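Local coordinates for protein lactaldehyde dehydrogenase (Escherichia coli, PDB 2IMP) that catalyses the irreversible NAD-dependent oxidation of L-lactaldehyde to L-lactate in fucose and rhamnose breakdown, and also oxidises glycolaldehyde, at residues A62-A65 / I66-A69; S87-I90 / V91-G94; G94-Q98 / Q99-V103; S129-P132 / G133-I136. All coordinates share one frame; numbering follows the deposited sequence.

Overall arrangement
Along the chain the four contacts follow in order. Contact 1 opens helix 65-81, contact 2 runs down helix 83-94, contact 3 turns from that helix into helix 98-116, and contact 4 closes the hairpin between strands 123-127 and 134-149. Contacts 2 and 3 share G94 and pack together, V91 against A101 and S87 against E102, with centres about 7 Å apart; their nearest side chain is about 8 Å from the bound lactate. Contact 1 stands about 33 Å (centre to centre) from both. Contact 4, some 58 Å from contact 2 between centres, reaches out to other subunits. Contacts 2 and 3 thus lie beside the active site, whereas contacts 1 and 4 both touch the second subunit.

Contact 1 (A62-A65 / I66-A69); sequences ALPA and IERA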
loop_
_atom_site.group_PDB
_atom_site.type_symbol
_atom_site.label_atom_id
_atom_site.label_comp_id
_atom_site.label_asym_id
_atom_site.label_seq_id
_atom_site.Cartn_x
_atom_site.Cartn_y
_atom_site.Cartn_z
ATOM N N ALA A 62 -14.086 -19.253 7.790
ATOM C CA ALA A 62 -14.025 -20.089 6.595
ATOM C C ALA A 62 -14.932 -19.572 5.458
ATOM O O ALA A 62 -14.725 -19.889 4.284
ATOM C CB ALA A 62 -14.385 -21.529 6.946
ATOM N N LEU A 63 -15.943 -18.792 5.823
ATOM C CA LEU A 63 -16.822 -18.206 4.820
ATOM C C LEU A 63 -16.086 -17.171 3.941
ATOM O O LEU A 63 -15.287 -16.380 4.448
ATOM C CB LEU A 63 -18.004 -17.503 5.488
ATOM C CG LEU A 63 -19.096 -18.356 6.139
ATOM C CD1 LEU A 63 -20.135 -17.442 6.768
ATOM C CD2 LEU A 63 -19.741 -19.255 5.094
ATOM N N PRO A 64 -16.329 -17.188 2.622
ATOM C CA PRO A 64 -15.646 -16.203 1.777
ATOM C C PRO A 64 -15.988 -14.813 2.363
ATOM O O PRO A 64 -17.096 -14.621 2.864
ATOM C CB PRO A 64 -16.284 -16.422 0.409
ATOM C CG PRO A 64 -16.598 -17.899 0.427
ATOM C CD PRO A 64 -17.162 -18.099 1.818
ATOM N N ALA A 65 -15.045 -13.872 2.310
ATOM C CA ALA A 65 -15.281 -12.542 2.856
ATOM C C ALA A 65 -16.552 -11.841 2.326
ATOM O O ALA A 65 -17.266 -11.179 3.085
ATOM C CB ALA A 65 -14.059 -11.651 2.616
ATOM N N ILE A 66 -16.827 -11.987 1.034
ATOM C CA ILE A 66 -18.012 -11.344 0.485
ATOM C C ILE A 66 -19.310 -11.848 1.152
ATOM O O ILE A 66 -20.290 -11.112 1.261
ATOM C CB ILE A 66 -18.105 -11.536 -1.042
ATOM C CG1 ILE A 66 -19.248 -10.681 -1.604
ATOM C CG2 ILE A 66 -18.302 -13.020 -1.381
ATOM C CD1 ILE A 66 -18.971 -9.191 -1.619
ATOM N N GLU A 67 -19.302 -13.101 1.602
ATOM C CA GLU A 67 -20.478 -13.628 2.280
ATOM C C GLU A 67 -20.660 -13.008 3.677
ATOM O O GLU A 67 -21.786 -12.813 4.132
ATOM C CB GLU A 67 -20.429 -15.158 2.354
ATOM C CG GLU A 67 -20.843 -15.815 1.038
ATOM C CD GLU A 67 -20.705 -17.331 1.039
ATOM O OE1 GLU A 67 -21.154 -17.978 2.010
ATOM O OE2 GLU A 67 -20.159 -17.874 0.052
ATOM N N ARG A 68 -19.552 -12.699 4.344
ATOM C CA ARG A 68 -19.659 -12.043 5.635
ATOM C C ARG A 68 -20.180 -10.608 5.417
ATOM O O ARG A 68 -20.989 -10.092 6.189
ATOM C CB ARG A 68 -18.304 -12.037 6.358
ATOM C CG ARG A 68 -17.794 -13.448 6.692
ATOM C CD ARG A 68 -16.603 -13.421 7.635
ATOM N NE ARG A 68 -15.446 -12.744 7.059
ATOM C CZ ARG A 68 -14.399 -13.363 6.522
ATOM N NH1 ARG A 68 -14.355 -14.686 6.483
ATOM N NH2 ARG A 68 -13.391 -12.655 6.031
ATOM N N ALA A 69 -19.721 -9.995 4.328
ATOM C CA ALA A 69 -20.180 -8.665 3.970
ATOM C C ALA A 69 -21.706 -8.674 3.724
ATOM O O ALA A 69 -22.430 -7.765 4.139
ATOM C CB ALA A 69 -19.457 -8.183 2.722
#
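P64 O receives the first backbone bond of helix 65-81: E67 N lies 3.0 Å from P64 O, at a C=O...N angle of 125° and well above the carbonyl plane. R68 N makes a weak, longer bond to the same oxygen. One residue later the alpha-helical pattern is in place, with A69 N 3.0 Å from A65 O and nearly in line with the carbonyl bond, while R68 N adds a weak second bond to A65 O. L63 and P64 have extended backbones, and helical angles begin at A65. P64 occupies the N-cap position of the helix. Its ring nitrogen has no hydrogen to give, which costs little just ahead of a first turn.

E67, in that first turn, has CG beside its backbone N (chi1 -79°), which sends the chain back toward the helix start. Its carboxylate lies alongside the proline ring, E67 OE2 3.5 Å from P64 CD, while E67 OE1 meets the L63 CD2 methyl at 3.6 Å, the leucine crossing at about a right angle. R68 bends back at chi3 (-62°) on another side, and the A65 CA lies 3.7 Å above one face of its guanidinium, off toward the rim; A65, being small, allows this approach. R68 NE bonds to L168 O, and NH1 weakly to W60 O, so the buried side chain ties the helix start to L168 and to the end of helix 43-62 in the same chain. The CG2 methyl of I66 lies 4.3 Å from P64 CB, and both residues pack on D130 of the second subunit.

Contact 2 (S87-I90 / V91-G94); sequences SALI and VEEG
V91 N bonds to S87 O at 2.9 Å in the last turns of the alpha helix 83-94, and three more i to i+4 bonds follow. E92 N reaches A88 O, E93 N reaches L89 O at 3.0 Å, and G94 N closes the series on I90 O at 2.7 Å, with a less straight N-H...O angle of 146°. All four carbonyls are thus satisfied from within the helix.

L89 O has a second donor: a water gives one hydrogen to it and the other to E92 OE1, at 2.8 Å from that oxygen. E92 stretches out with its chain extended, and OE1 also passes the L89 CD2 methyl. The hydroxyl of S87 bonds back to A83 O, a buried polar group served by the preceding turn.

E93 turns differently. Its CG lies between the backbone N and the carbonyl carbon (chi1 71°), which brings E93 CG within 3.2 Å of L89 O and carries the carboxylate to helix 183-195. There OE1 and OE2 accept from the backbone N of N183 and of N184, at the start of that helix, whose dipole would probably favour the ionised form. With an alanine in place of E93, those two N-H groups would probably be left without these acceptors and the join between the helices weakened.

The apolar residues suit the buried side, I90 meeting V105 and K96 and V91 meeting A101. V91 CG1 stands opposite its backbone N, which brings the other methyl, V91 CG2, to 3.1 Å from S87 O.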
loop_
_atom_site.group_PDB
_atom_site.type_symbol
_atom_site.label_atom_id
_atom_site.label_comp_id
_atom_site.label_asym_id
_atom_site.label_seq_id
_atom_site.Cartn_x
_atom_site.Cartn_y
_atom_site.Cartn_z
ATOM N N SER A 87 -33.833 5.499 17.156
ATOM C CA SER A 87 -33.525 6.883 17.489
ATOM C C SER A 87 -34.207 7.303 18.803
ATOM O O SER A 87 -33.601 7.963 19.653
ATOM C CB SER A 87 -33.989 7.820 16.370
ATOM O OG SER A 87 -33.275 7.587 15.171
ATOM N N ALA A 88 -35.472 6.903 18.940
ATOM C CA ALA A 88 -36.242 7.202 20.136
ATOM C C ALA A 88 -35.623 6.539 21.381
ATOM O O ALA A 88 -35.587 7.130 22.466
ATOM C CB ALA A 88 -37.696 6.740 19.954
ATOM N N LEU A 89 -35.142 5.308 21.204
ATOM C CA LEU A 89 -34.493 4.601 22.296
ATOM C C LEU A 89 -33.258 5.365 22.774
ATOM O O LEU A 89 -33.034 5.527 23.976
ATOM C CB LEU A 89 -34.086 3.192 21.863
ATOM C CG LEU A 89 -35.223 2.213 21.566
ATOM C CD1 LEU A 89 -34.653 0.913 21.008
ATOM C CD2 LEU A 89 -36.023 1.959 22.845
ATOM N N ILE A 90 -32.474 5.848 21.811
ATOM C CA ILE A 90 -31.280 6.615 22.132
ATOM C C ILE A 90 -31.639 7.933 22.850
ATOM O O ILE A 90 -31.041 8.285 23.871
ATOM C CB ILE A 90 -30.462 6.919 20.854
ATOM C CG1 ILE A 90 -30.041 5.599 20.194
ATOM C CG2 ILE A 90 -29.237 7.763 21.199
ATOM C CD1 ILE A 90 -29.255 5.772 18.904
ATOM N N VAL A 91 -32.622 8.640 22.299
ATOM C CA VAL A 91 -33.096 9.878 22.909
ATOM C C VAL A 91 -33.501 9.649 24.382
ATOM O O VAL A 91 -33.041 10.333 25.295
ATOM C CB VAL A 91 -34.343 10.423 22.168
ATOM C CG1 VAL A 91 -34.909 11.621 22.914
ATOM C CG2 VAL A 91 -33.983 10.811 20.739
ATOM N N GLU A 92 -34.355 8.648 24.565
ATOM C CA GLU A 92 -34.880 8.260 25.863
ATOM C C GLU A 92 -33.834 7.877 26.943
ATOM O O GLU A 92 -33.908 8.351 28.079
ATOM C CB GLU A 92 -35.860 7.104 25.660
ATOM C CG GLU A 92 -36.422 6.520 26.935
ATOM C CD GLU A 92 -37.473 5.471 26.655
ATOM O OE1 GLU A 92 -37.182 4.543 25.867
ATOM O OE2 GLU A 92 -38.585 5.573 27.221
ATOM N N GLU A 93 -32.875 7.026 26.590
ATOM C CA GLU A 93 -31.869 6.608 27.561
ATOM C C GLU A 93 -30.561 7.434 27.562
ATOM O O GLU A 93 -29.908 7.568 28.599
ATOM C CB GLU A 93 -31.541 5.119 27.370
ATOM C CG GLU A 93 -30.758 4.790 26.106
ATOM C CD GLU A 93 -30.640 3.290 25.853
ATOM O OE1 GLU A 93 -30.608 2.501 26.827
ATOM O OE2 GLU A 93 -30.567 2.901 24.669
ATOM N N GLY A 94 -30.205 7.988 26.404
ATOM C CA GLY A 94 -28.983 8.767 26.298
ATOM C C GLY A 94 -29.155 10.261 26.517
ATOM O O GLY A 94 -28.177 10.979 26.750
HETATM O O HOH W 1 -34.554 3.524 25.670
#

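Contact 3 (G94-Q98 / Q99-V103); sequences GGKIQ and QLAEV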
loop_
_atom_site.group_PDB
_atom_site.type_symbol
_atom_site.label_atom_id
_atom_site.label_comp_id
_atom_site.label_asym_id
_atom_site.label_seq_id
_atom_site.Cartn_x
_atom_site.Cartn_y
_atom_site.Cartn_z
ATOM N N GLY A 94 -30.205 7.988 26.404
ATOM C CA GLY A 94 -28.983 8.767 26.298
ATOM C C GLY A 94 -29.155 10.261 26.517
ATOM O O GLY A 94 -28.177 10.979 26.750
ATOM N N GLY A 95 -30.390 10.738 26.427
ATOM C CA GLY A 95 -30.639 12.150 26.636
ATOM C C GLY A 95 -30.200 13.077 25.517
ATOM O O GLY A 95 -30.149 14.295 25.707
ATOM N N LYS A 96 -29.863 12.533 24.355
ATOM C CA LYS A 96 -29.470 13.405 23.261
ATOM C C LYS A 96 -30.679 13.897 22.433
ATOM O O LYS A 96 -31.705 13.220 22.358
ATOM C CB LYS A 96 -28.453 12.718 22.341
ATOM C CG LYS A 96 -28.963 11.504 21.601
ATOM C CD LYS A 96 -28.121 11.255 20.349
ATOM C CE LYS A 96 -26.642 11.061 20.671
ATOM N NZ LYS A 96 -25.798 11.080 19.440
ATOM N N ILE A 97 -30.548 15.074 21.835
ATOM C CA ILE A 97 -31.633 15.638 21.047
ATOM C C ILE A 97 -32.041 14.782 19.835
ATOM O O ILE A 97 -31.200 14.130 19.209
ATOM C CB ILE A 97 -31.280 17.062 20.574
ATOM C CG1 ILE A 97 -30.096 17.021 19.611
ATOM C CG2 ILE A 97 -30.940 17.932 21.788
ATOM C CD1 ILE A 97 -29.743 18.375 19.021
ATOM N N GLN A 98 -33.338 14.783 19.536
ATOM C CA GLN A 98 -33.880 14.008 18.427
ATOM C C GLN A 98 -33.058 14.055 17.125
ATOM O O GLN A 98 -32.818 13.025 16.508
ATOM C CB GLN A 98 -35.314 14.458 18.128
ATOM C CG GLN A 98 -36.335 14.071 19.189
ATOM C CD GLN A 98 -37.679 14.746 18.970
ATOM O OE1 GLN A 98 -38.235 14.701 17.873
ATOM N NE2 GLN A 98 -38.207 15.375 20.014
ATOM N N GLN A 99 -32.635 15.247 16.721
ATOM C CA GLN A 99 -31.866 15.383 15.492
ATOM C C GLN A 99 -30.541 14.609 15.483
ATOM O O GLN A 99 -30.177 14.008 14.473
ATOM C CB GLN A 99 -31.591 16.862 15.183
ATOM C CG GLN A 99 -32.828 17.655 14.826
ATOM C CD GLN A 99 -33.599 18.179 16.026
ATOM O OE1 GLN A 99 -33.309 17.811 17.178
ATOM N NE2 GLN A 99 -34.574 19.036 15.781
ATOM N N LEU A 100 -29.826 14.640 16.601
ATOM C CA LEU A 100 -28.564 13.924 16.674
ATOM C C LEU A 100 -28.753 12.410 16.757
ATOM O O LEU A 100 -27.989 11.657 16.163
ATOM C CB LEU A 100 -27.735 14.436 17.847
ATOM C CG LEU A 100 -27.446 15.928 17.677
ATOM C CD1 LEU A 100 -26.700 16.435 18.885
ATOM C CD2 LEU A 100 -26.654 16.174 16.394
ATOM N N ALA A 101 -29.772 11.978 17.493
ATOM C CA ALA A 101 -30.063 10.557 17.570
ATOM C C ALA A 101 -30.335 10.005 16.155
ATOM O O ALA A 101 -29.802 8.967 15.761
ATOM C CB ALA A 101 -31.266 10.316 18.459
ATOM N N GLU A 102 -31.168 10.723 15.406
ATOM C CA GLU A 102 -31.471 10.327 14.038
ATOM C C GLU A 102 -30.201 10.210 13.178
ATOM O O GLU A 102 -30.037 9.259 12.423
ATOM C CB GLU A 102 -32.435 11.327 13.397
ATOM C CG GLU A 102 -33.887 11.055 13.727
ATOM C CD GLU A 102 -34.819 12.124 13.196
ATOM O OE1 GLU A 102 -34.640 12.551 12.031
ATOM O OE2 GLU A 102 -35.739 12.524 13.946
ATOM N N VAL A 103 -29.316 11.194 13.304
ATOM C CA VAL A 103 -28.066 11.158 12.570
ATOM C C VAL A 103 -27.207 9.940 12.978
ATOM O O VAL A 103 -26.697 9.214 12.122
ATOM C CB VAL A 103 -27.258 12.460 12.779
ATOM C CG1 VAL A 103 -25.856 12.306 12.214
ATOM C CG2 VAL A 103 -27.967 13.619 12.080
#
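K96 and I97 pack on L100 and A101 at the turn between two helices, a local contact in which the loop after helix 83-94 lies back against the first turn of helix 98-116. G95 ends the earlier helix with positive phi (74°), a conformation easy for glycine. I97 is the N-cap: A101 N bonds to I97 O at 3.1 Å, and L100 N bonds to it weakly. E102 N then bonds to Q98 O at 3.0 Å.

The branched I97 presses its CG1 on L100 CG at a tight 3.5 Å, the two apolar chains slanting across each other. K96 holds CG between its backbone N and carbonyl carbon (chi1 65°), laying the methylene chain along the helix backbone. K96 CD comes 3.4 Å from A101 N, and the small A101 side chain, its CB 3.8 Å from K96 CD, suits this close approach. Beyond this apolar stem, K96 NZ forms a salt bridge with E104, and the ammonium makes a cation-pi contact with F154. A methionine in place of K96 would probably leave E104 without its charged mate and F154 without the cation. F154 lines the lactate pocket, and the K96 side chain, about 8 Å from the bound lactate, is placed through F154 as a second-shell residue of this aldehyde dehydrogenase active site would be.

Contact 4 (S129-P132 / G133-I136); sequences SDRP and GENI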
loop_
_atom_site.group_PDB
_atom_site.type_symbol
_atom_site.label_atom_id
_atom_site.label_comp_id
_atom_site.label_asym_id
_atom_site.label_seq_id
_atom_site.Cartn_x
_atom_site.Cartn_y
_atom_site.Cartn_z
ATOM N N SER A 129 12.385 -12.593 -1.271
ATOM C CA SER A 129 13.285 -13.269 -0.351
ATOM C C SER A 129 14.755 -13.216 -0.796
ATOM O O SER A 129 15.027 -13.035 -1.979
ATOM C CB SER A 129 12.868 -14.730 -0.212
ATOM O OG SER A 129 13.867 -15.477 0.454
ATOM N N ASP A 130 15.683 -13.344 0.149
ATOM C CA ASP A 130 17.106 -13.376 -0.194
ATOM C C ASP A 130 17.521 -14.793 -0.671
ATOM O O ASP A 130 18.587 -14.982 -1.263
ATOM C CB ASP A 130 17.977 -13.005 1.014
ATOM C CG ASP A 130 17.877 -11.544 1.394
ATOM O OD1 ASP A 130 17.100 -10.800 0.764
ATOM O OD2 ASP A 130 18.583 -11.134 2.335
ATOM N N ARG A 131 16.652 -15.765 -0.390
ATOM C CA ARG A 131 16.890 -17.160 -0.746
ATOM C C ARG A 131 16.352 -17.594 -2.112
ATOM O O ARG A 131 15.170 -17.413 -2.408
ATOM C CB ARG A 131 16.278 -18.090 0.300
ATOM C CG ARG A 131 16.779 -17.879 1.704
ATOM C CD ARG A 131 16.356 -19.042 2.578
ATOM N NE ARG A 131 16.859 -18.890 3.936
ATOM C CZ ARG A 131 16.968 -19.889 4.805
ATOM N NH1 ARG A 131 16.611 -21.117 4.456
ATOM N NH2 ARG A 131 17.432 -19.653 6.024
ATOM N N PRO A 132 17.220 -18.192 -2.944
ATOM C CA PRO A 132 16.841 -18.661 -4.276
ATOM C C PRO A 132 15.628 -19.618 -4.206
ATOM O O PRO A 132 15.596 -20.538 -3.384
ATOM C CB PRO A 132 18.102 -19.378 -4.757
ATOM C CG PRO A 132 19.191 -18.623 -4.098
ATOM C CD PRO A 132 18.656 -18.427 -2.699
ATOM N N GLY A 133 14.642 -19.380 -5.064
ATOM C CA GLY A 133 13.474 -20.243 -5.102
ATOM C C GLY A 133 12.515 -20.158 -3.928
ATOM O O GLY A 133 11.587 -20.964 -3.833
ATOM N N GLU A 134 12.729 -19.210 -3.020
ATOM C CA GLU A 134 11.820 -19.074 -1.890
ATOM C C GLU A 134 10.792 -17.946 -2.047
ATOM O O GLU A 134 11.104 -16.867 -2.547
ATOM C CB GLU A 134 12.583 -18.849 -0.576
ATOM C CG GLU A 134 11.652 -18.582 0.617
ATOM C CD GLU A 134 12.381 -18.350 1.937
ATOM O OE1 GLU A 134 12.949 -17.258 2.132
ATOM O OE2 GLU A 134 12.380 -19.262 2.787
ATOM N N ASN A 135 9.568 -18.229 -1.628
ATOM C CA ASN A 135 8.494 -17.249 -1.645
ATOM C C ASN A 135 8.048 -16.890 -0.220
ATOM O O ASN A 135 7.746 -17.778 0.578
ATOM C CB ASN A 135 7.266 -17.774 -2.393
ATOM C CG ASN A 135 7.395 -17.660 -3.896
ATOM O OD1 ASN A 135 7.619 -16.574 -4.432
ATOM N ND2 ASN A 135 7.240 -18.784 -4.587
ATOM N N ILE A 136 8.037 -15.603 0.096
ATOM C CA ILE A 136 7.587 -15.168 1.401
ATOM C C ILE A 136 6.162 -14.607 1.302
ATOM O O ILE A 136 5.949 -13.508 0.792
ATOM C CB ILE A 136 8.515 -14.091 1.988
ATOM C CG1 ILE A 136 9.934 -14.643 2.127
ATOM C CG2 ILE A 136 7.998 -13.652 3.345
ATOM C CD1 ILE A 136 10.955 -13.603 2.557
HETATM O O HOH W 2 11.545 -14.097 -3.598
#
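E134 closes a type II beta turn on R131, and its carboxylate meets S129, within the loop leading from strand 123-127 to its antiparallel neighbour 134-149. P132 suits the second position of the turn and G133, with positive phi, the third; E134 N bonds to R131 O at 3.1 Å.

The side chain of E134 begins at CB, 3.5 Å from R131 O. CG stands anti to the backbone N (chi1 175°) and passes S129 CB at 4.1 Å, and CD lies as far from R131 CD. At the tip, E134 OE1 accepts from S129 OG at 2.6 Å, on its anti side and 17° out of the carboxylate plane, while E134 OE2 forms a salt bridge with R439 of the third subunit. S129 OG in turn accepts from R131 N at 2.9 Å, an ST turn, so serine is used both ways. R131 stretches past the carboxylate, its guanidinium nearly parallel to it but paired with E440 of the third subunit. These salt bridges are consistent with the oligomerisation role such a hairpin has in other tetrameric aldehyde dehydrogenases. I136 puts CD1 on S129 CB, and a water accepts from S129 N and donates to E134 O at 3.0 Å.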